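Local structure of type II restriction enzyme SfiI (2EZV) at a contact of chain A with DNA. The protein cleaves double-stranded DNA as a tetrameric type IIF restriction endonuclease that recognises the interrupted sequence 5'-GGCCN(5)GGCC-3'. Sequence-based numbering; all coordinates share one arbitrary frame.

A contact of chain A with DNA. Residues 51, 102-105, 165. With nucleotides of chain B.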
loop_
_atom_site.group_PDB
_atom_site.type_symbol
_atom_site.label_atom_id
_atom_site.label_comp_id
_atom_site.label_asym_id
_atom_site.label_seq_id
_atom_site.Cartn_x
_atom_site.Cartn_y
_atom_site.Cartn_z
ATOM N N ILE A 51 -14.368 -22.954 4.524
ATOM C CA ILE A 51 -15.040 -21.787 3.983
ATOM C C ILE A 51 -14.158 -20.551 4.163
ATOM O O ILE A 51 -13.830 -19.865 3.192
ATOM C CB ILE A 51 -16.371 -21.516 4.705
ATOM C CG1 ILE A 51 -17.317 -22.707 4.535
ATOM C CG2 ILE A 51 -16.990 -20.238 4.162
ATOM C CD1 ILE A 51 -18.595 -22.588 5.329
ATOM N N LYS A 102 -14.693 -20.298 -3.170
ATOM C CA LYS A 102 -15.521 -21.474 -2.913
ATOM C C LYS A 102 -14.643 -22.633 -2.439
ATOM O O LYS A 102 -13.585 -22.893 -3.002
ATOM C CB LYS A 102 -16.239 -21.923 -4.195
ATOM C CG LYS A 102 -16.977 -20.838 -4.973
ATOM C CD LYS A 102 -18.335 -20.490 -4.363
ATOM C CE LYS A 102 -19.058 -19.450 -5.217
ATOM N NZ LYS A 102 -20.384 -19.016 -4.653
ATOM N N ALA A 103 -15.068 -23.317 -1.390
ATOM C CA ALA A 103 -14.339 -24.491 -0.928
ATOM C C ALA A 103 -15.262 -25.618 -1.386
ATOM O O ALA A 103 -16.484 -25.487 -1.292
ATOM C CB ALA A 103 -14.211 -24.486 0.582
ATOM N N SER A 104 -14.709 -26.709 -1.900
ATOM C CA SER A 104 -15.572 -27.793 -2.358
ATOM C C SER A 104 -14.859 -29.131 -2.479
ATOM O O SER A 104 -13.659 -29.186 -2.780
ATOM C CB SER A 104 -16.194 -27.425 -3.715
ATOM O OG SER A 104 -17.090 -28.427 -4.186
ATOM N N THR A 105 -15.614 -30.203 -2.230
ATOM C CA THR A 105 -15.093 -31.557 -2.337
ATOM C C THR A 105 -15.268 -32.012 -3.783
ATOM O O THR A 105 -14.828 -33.096 -4.154
ATOM C CB THR A 105 -15.849 -32.556 -1.417
ATOM O OG1 THR A 105 -17.261 -32.423 -1.624
ATOM C CG2 THR A 105 -15.517 -32.306 0.051
ATOM N N TYR A 165 -10.715 -29.794 -2.509
ATOM C CA TYR A 165 -10.023 -30.516 -1.451
ATOM C C TYR A 165 -10.843 -31.720 -0.999
ATOM O O TYR A 165 -12.017 -31.865 -1.365
ATOM C CB TYR A 165 -9.838 -29.596 -0.249
ATOM C CG TYR A 165 -11.100 -29.503 0.560
ATOM C CD1 TYR A 165 -11.260 -30.256 1.717
ATOM C CD2 TYR A 165 -12.175 -28.739 0.118
ATOM C CE1 TYR A 165 -12.462 -30.259 2.412
ATOM C CE2 TYR A 165 -13.383 -28.733 0.803
ATOM C CZ TYR A 165 -13.521 -29.498 1.948
ATOM O OH TYR A 165 -14.719 -29.516 2.623
ATOM P P DT B 13 -21.985 -16.902 1.758
ATOM O OP1 DT B 13 -20.937 -15.861 1.931
ATOM O OP2 DT B 13 -22.784 -16.950 0.508
ATOM O "O5'" DT B 13 -21.298 -18.318 1.955
ATOM C "C5'" DT B 13 -22.019 -19.353 2.593
ATOM C "C4'" DT B 13 -21.163 -20.580 2.743
ATOM O "O4'" DT B 13 -22.008 -21.599 3.321
ATOM C "C3'" DT B 13 -20.665 -21.162 1.427
ATOM O "O3'" DT B 13 -19.428 -21.839 1.668
ATOM C "C2'" DT B 13 -21.806 -22.077 1.013
ATOM C "C1'" DT B 13 -22.366 -22.568 2.345
ATOM N N1 DT B 13 -23.849 -22.717 2.382
ATOM C C2 DT B 13 -24.351 -23.757 3.133
ATOM O O2 DT B 13 -23.642 -24.519 3.776
ATOM N N3 DT B 13 -25.717 -23.879 3.105
ATOM C C4 DT B 13 -26.621 -23.083 2.425
ATOM O O4 DT B 13 -27.830 -23.338 2.502
ATOM C C5 DT B 13 -26.032 -21.986 1.660
ATOM C C7 DT B 13 -26.932 -21.053 0.892
ATOM C C6 DT B 13 -24.691 -21.863 1.684
ATOM P P DG B 14 -18.549 -22.389 0.441
ATOM O OP1 DG B 14 -17.208 -21.770 0.493
ATOM O OP2 DG B 14 -19.335 -22.331 -0.814
ATOM O "O5'" DG B 14 -18.348 -23.905 0.846
ATOM C "C5'" DG B 14 -18.890 -24.934 0.049
ATOM C "C4'" DG B 14 -19.277 -26.109 0.912
ATOM O "O4'" DG B 14 -20.627 -25.915 1.420
ATOM C "C3'" DG B 14 -19.359 -27.344 0.018
ATOM O "O3'" DG B 14 -19.209 -28.489 0.826
ATOM C "C2'" DG B 14 -20.786 -27.310 -0.471
ATOM C "C1'" DG B 14 -21.486 -26.843 0.781
ATOM N N9 DG B 14 -22.791 -26.249 0.545
ATOM C C8 DG B 14 -23.116 -25.147 -0.206
ATOM N N7 DG B 14 -24.404 -24.963 -0.303
ATOM C C5 DG B 14 -24.953 -25.991 0.449
ATOM C C6 DG B 14 -26.304 -26.329 0.705
ATOM O O6 DG B 14 -27.330 -25.762 0.296
ATOM N N1 DG B 14 -26.403 -27.456 1.523
ATOM C C2 DG B 14 -25.335 -28.167 2.022
ATOM N N2 DG B 14 -25.608 -29.227 2.798
ATOM N N3 DG B 14 -24.078 -27.862 1.780
ATOM C C4 DG B 14 -23.963 -26.774 0.995
ATOM P P DG B 15 -18.065 -29.548 0.507
ATOM O OP1 DG B 15 -16.800 -28.981 1.046
ATOM O OP2 DG B 15 -18.122 -29.984 -0.907
ATOM O "O5'" DG B 15 -18.512 -30.728 1.476
ATOM C "C5'" DG B 15 -18.836 -30.427 2.841
ATOM C "C4'" DG B 15 -19.798 -31.441 3.415
ATOM O "O4'" DG B 15 -21.171 -31.128 3.060
ATOM C "C3'" DG B 15 -19.551 -32.834 2.858
ATOM O "O3'" DG B 15 -19.922 -33.792 3.855
ATOM C "C2'" DG B 15 -20.457 -32.863 1.637
ATOM C "C1'" DG B 15 -21.672 -32.088 2.134
ATOM N N9 DG B 15 -22.456 -31.387 1.116
ATOM C C8 DG B 15 -21.969 -30.526 0.162
ATOM N N7 DG B 15 -22.898 -30.028 -0.605
ATOM C C5 DG B 15 -24.077 -30.596 -0.141
ATOM C C6 DG B 15 -25.419 -30.421 -0.590
ATOM O O6 DG B 15 -25.837 -29.711 -1.512
ATOM N N1 DG B 15 -26.316 -31.178 0.156
ATOM C C2 DG B 15 -25.974 -31.998 1.202
ATOM N N2 DG B 15 -27.004 -32.641 1.781
ATOM N N3 DG B 15 -24.721 -32.173 1.639
ATOM C C4 DG B 15 -23.830 -31.442 0.922
HETATM O O HOH W 1 -15.154 -20.271 1.057
HETATM O O HOH W 2 -18.427 -24.268 -2.961
#
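The end of strand 93-104 and the first loop residue beyond it run along the backbone of DG14 and DG15, while helix 49-62 meets DT13 and strand 151-167 adds Tyr165. The strand carries Asp100 and Lys102 of the PD-(D/E)XK nuclease motif, here Asp-Ala-Lys, with Asp79 as the earlier acid; Asp79, Asp100 and Ala101 bind calcium, so these phosphate contacts probably help position the DNA at the metal site. The direct hydrogen bonds go to phosphate oxygens, so this patch probably senses backbone shape more than base identity. Ala103 N donates to OP1 of DG14 at 3.2 Å (158° at the hydrogen), and its carbonyl O reaches OP2 through a water; its small methyl, CB 4.0 Å from OP1 of DG14, probably lets the chain come near. One phosphate along, Thr105 grips OP2 of DG15 twice, through its backbone N at 2.8 Å and its hydroxyl OG1 at 2.7 Å. With chi1 at 50°, OG1 lies between the backbone N and the carbonyl carbon, so both donors converge on one oxygen, while CG2 rests against the same phosphate. An alanine here would probably weaken the hold on DG15, losing the hydroxyl bond and the methyl contact while keeping the backbone donor. Tyr165 takes the other oxygen, its long phenol reaching OP1 of DG15 tip-first through OH at 2.7 Å. Branched Ile51 packs CG1, CG2 and CD1 against the ester oxygen O3' of DT13, CG1 at 3.7 Å; its carbonyl O reaches OP1 of DG14 through a water.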